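Local coordinates for putative branched chain amino acid ABC transporter, periplasmic amino acid-binding protein (Brucella ovis, PDB 4XFK) that probably serves as the periplasmic binding component of an amino-acid transport system, a member of the leucine-binding protein family, at residues 358-363 with 373-378. The protein carries 1 engineered substitution. Sequence-based numbering, arbitrary orientation.
Sequences EVSKKA and GFLPFK
Glu358 and Leu375 exchange two backbone hydrogen bonds, Glu358 N to Leu375 O and Leu375 N to Glu358 O, both 2.8 Å. Two residues along, Ser360 and Gly373 form a second such pair, with Ser360 N 2.9 Å from Gly373 O and Gly373 N 3.0 Å from Ser360 O; between them Val359 and Phe374 are a non-hydrogen-bonded pair, where Val359 CA sends a CA-H...O contact to Gly373 O.

Val359 and Phe374 project from the same face with their side chains alongside each other, and Val359 CG2 reaches Phe374 CE2 at 3.7 Å; Ile252 of helix 251-255 packs against both. These strands are an antiparallel addition to the mixed sheet of one lobe of the periplasmic binding protein fold, strand 350-360 lying between 263-266 and 373-380. The first strand ends in a type I turn from Ser360 to Ala363, and Ser360 OG, anti to its backbone N (chi1 172°), accepts from Lys362 N at 3.0 Å as an ST turn. That turn folds Ala363 back over the partner strand: its CB sits 3.3 Å from Gly373 C, and Leu375 CD2 fits against Ser360 OG and Lys362 CB.

At the other end of the contact, Glu358 crosses Phe377, carboxylate and ring planes 89° apart, with OE2 3.8 Å from Phe377 CD2. Glu358 N lies in the ring plane, at its edge. Lys152 makes a cation-pi contact with Phe377 and a long, weak ion pair with Glu358 OE2.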
ATOM      1  N   GLU A 358       8.775 -13.173   8.236  1.00  8.21           N
ATOM      2  CA  GLU A 358       9.339 -14.303   7.501  1.00  8.59           C
ATOM      3  C   GLU A 358       8.290 -15.391   7.312  1.00  9.00           C
ATOM      4  O   GLU A 358       7.427 -15.576   8.166  1.00  9.91           O
ATOM      5  CB  GLU A 358      10.542 -14.872   8.252  1.00 11.06           C
ATOM      6  CG  GLU A 358      10.207 -15.426   9.634  1.00 15.90           C
ATOM      7  CD  GLU A 358      11.415 -15.966  10.360  1.00 22.22           C
ATOM      8  OE1 GLU A 358      11.960 -16.994   9.915  1.00 25.52           O
ATOM      9  OE2 GLU A 358      11.814 -15.360  11.374  1.00 24.97           O
ATOM     10  N   VAL A 359       8.361 -16.111   6.199  1.00  8.92           N
ATOM     11  CA  VAL A 359       7.465 -17.243   5.994  1.00  9.57           C
ATOM     12  C   VAL A 359       7.947 -18.418   6.844  1.00 10.14           C
ATOM     13  O   VAL A 359       9.095 -18.854   6.718  1.00 10.25           O
ATOM     14  CB  VAL A 359       7.397 -17.638   4.513  1.00  9.31           C
ATOM     15  CG1 VAL A 359       6.455 -18.820   4.324  1.00  9.66           C
ATOM     16  CG2 VAL A 359       6.948 -16.435   3.675  1.00  9.97           C
ATOM     17  N   SER A 360       7.070 -18.919   7.712  1.00  9.40           N
ATOM     18  CA  SER A 360       7.460 -19.870   8.744  1.00  9.47           C
ATOM     19  C   SER A 360       6.272 -20.710   9.184  1.00  9.72           C
ATOM     20  O   SER A 360       5.139 -20.232   9.203  1.00 11.05           O
ATOM     21  CB  SER A 360       8.013 -19.120   9.958  1.00 10.90           C
ATOM     22  OG  SER A 360       8.239 -19.999  11.050  1.00 12.46           O
ATOM     23  N   LYS A 361       6.537 -21.958   9.556  1.00 11.10           N
ATOM     24  CA  LYS A 361       5.495 -22.818  10.100  1.00 11.10           C
ATOM     25  C   LYS A 361       5.075 -22.342  11.485  1.00 11.30           C
ATOM     26  O   LYS A 361       4.037 -22.760  11.999  1.00 13.35           O
ATOM     27  CB  LYS A 361       5.976 -24.265  10.187  1.00 12.18           C
ATOM     28  CG  LYS A 361       6.081 -24.966   8.853  1.00 15.51           C
ATOM     29  CD  LYS A 361       6.449 -26.421   9.063  1.00 18.68           C
ATOM     30  CE  LYS A 361       6.520 -27.173   7.754  1.00 21.19           C
ATOM     31  NZ  LYS A 361       6.781 -28.610   8.012  1.00 23.18           N
ATOM     32  N   LYS A 362       5.884 -21.479  12.092  1.00 11.08           N
ATOM     33  CA  LYS A 362       5.592 -20.982  13.431  1.00 12.24           C
ATOM     34  C   LYS A 362       4.473 -19.936  13.445  1.00 11.11           C
ATOM     35  O   LYS A 362       3.923 -19.649  14.499  1.00 12.90           O
ATOM     36  CB  LYS A 362       6.850 -20.404  14.079  1.00 14.74           C
ATOM     37  CG  LYS A 362       7.939 -21.431  14.371  1.00 20.44           C
ATOM     38  CD  LYS A 362       9.220 -20.755  14.850  1.00 25.07           C
ATOM     39  CE  LYS A 362      10.335 -21.767  15.084  1.00 27.83           C
ATOM     40  NZ  LYS A 362      10.637 -22.569  13.862  1.00 30.41           N
ATOM     41  N   ALA A 363       4.132 -19.365  12.290  1.00 10.24           N
ATOM     42  CA  ALA A 363       3.099 -18.333  12.235  1.00 10.08           C
ATOM     43  C   ALA A 363       1.753 -18.889  12.680  1.00 11.40           C
ATOM     44  O   ALA A 363       1.368 -19.980  12.270  1.00 12.38           O
ATOM     45  CB  ALA A 363       2.997 -17.774  10.829  1.00  9.94           C
ATOM     46  N   GLY A 373       2.872 -19.466   7.399  1.00  9.65           N
ATOM     47  CA  GLY A 373       2.306 -18.133   7.361  1.00  9.26           C
ATOM     48  C   GLY A 373       3.394 -17.114   7.607  1.00  8.29           C
ATOM     49  O   GLY A 373       4.579 -17.452   7.692  1.00 10.03           O
ATOM     50  N   PHE A 374       2.988 -15.861   7.751  1.00  8.71           N
ATOM     51  CA  PHE A 374       3.920 -14.777   7.989  1.00  8.67           C
ATOM     52  C   PHE A 374       4.127 -14.559   9.478  1.00  9.07           C
ATOM     53  O   PHE A 374       3.187 -14.293  10.214  1.00  9.20           O
ATOM     54  CB  PHE A 374       3.438 -13.522   7.260  1.00  9.01           C
ATOM     55  CG  PHE A 374       3.520 -13.661   5.769  1.00  9.00           C
ATOM     56  CD1 PHE A 374       2.466 -14.197   5.043  1.00  9.59           C
ATOM     57  CD2 PHE A 374       4.686 -13.317   5.095  1.00  8.88           C
ATOM     58  CE1 PHE A 374       2.562 -14.361   3.662  1.00 10.49           C
ATOM     59  CE2 PHE A 374       4.780 -13.476   3.721  1.00  9.39           C
ATOM     60  CZ  PHE A 374       3.717 -13.998   3.007  1.00  9.62           C
ATOM     61  N   LEU A 375       5.375 -14.703   9.911  1.00  8.77           N
ATOM     62  CA  LEU A 375       5.747 -14.583  11.314  1.00  9.25           C
ATOM     63  C   LEU A 375       6.560 -13.304  11.466  1.00  8.59           C
ATOM     64  O   LEU A 375       7.581 -13.140  10.800  1.00  9.94           O
ATOM     65  CB  LEU A 375       6.608 -15.780  11.718  1.00 10.74           C
ATOM     66  CG  LEU A 375       7.095 -15.812  13.168  1.00 12.26           C
ATOM     67  CD1 LEU A 375       5.973 -16.248  14.086  1.00 12.78           C
ATOM     68  CD2 LEU A 375       8.313 -16.731  13.319  1.00 12.34           C
ATOM     69  N   PRO A 376       6.108 -12.385  12.335  1.00  9.31           N
ATOM     70  CA  PRO A 376       6.842 -11.127  12.516  1.00  9.29           C
ATOM     71  C   PRO A 376       8.143 -11.337  13.288  1.00 10.24           C
ATOM     72  O   PRO A 376       8.162 -12.137  14.226  1.00 13.11           O
ATOM     73  CB  PRO A 376       5.870 -10.277  13.342  1.00 10.48           C
ATOM     74  CG  PRO A 376       5.068 -11.269  14.120  1.00 11.49           C
ATOM     75  CD  PRO A 376       4.957 -12.502  13.254  1.00 10.52           C
ATOM     76  N   PHE A 377       9.210 -10.636  12.905  1.00 10.42           N
ATOM     77  CA  PHE A 377      10.463 -10.726  13.661  1.00 11.74           C
ATOM     78  C   PHE A 377      11.097  -9.379  14.020  1.00 12.45           C
ATOM     79  O   PHE A 377      12.038  -9.334  14.812  1.00 14.49           O
ATOM     80  CB  PHE A 377      11.482 -11.653  12.980  1.00 11.27           C
ATOM     81  CG  PHE A 377      11.951 -11.180  11.629  1.00 10.46           C
ATOM     82  CD1 PHE A 377      12.975 -10.248  11.518  1.00 11.11           C
ATOM     83  CD2 PHE A 377      11.396 -11.699  10.465  1.00 10.59           C
ATOM     84  CE1 PHE A 377      13.418  -9.823  10.276  1.00 12.90           C
ATOM     85  CE2 PHE A 377      11.836 -11.276   9.227  1.00 11.49           C
ATOM     86  CZ  PHE A 377      12.859 -10.349   9.131  1.00 12.20           C
ATOM     87  N   LYS A 378      10.592  -8.293  13.442  1.00 10.62           N
ATOM     88  CA  LYS A 378      11.100  -6.957  13.742  1.00 11.57           C
ATOM     89  C   LYS A 378      10.030  -5.920  13.449  1.00 11.14           C
ATOM     90  O   LYS A 378       9.443  -5.920  12.373  1.00 12.30           O
ATOM     91  CB  LYS A 378      12.357  -6.647  12.916  1.00 13.74           C
ATOM     92  CG  LYS A 378      12.883  -5.218  13.060  1.00 14.46           C
ATOM     93  CD  LYS A 378      13.367  -4.938  14.477  1.00 16.05           C
ATOM     94  CE  LYS A 378      13.914  -3.524  14.604  1.00 18.84           C
ATOM     95  NZ  LYS A 378      14.348  -3.203  15.995  1.00 21.63           N
TER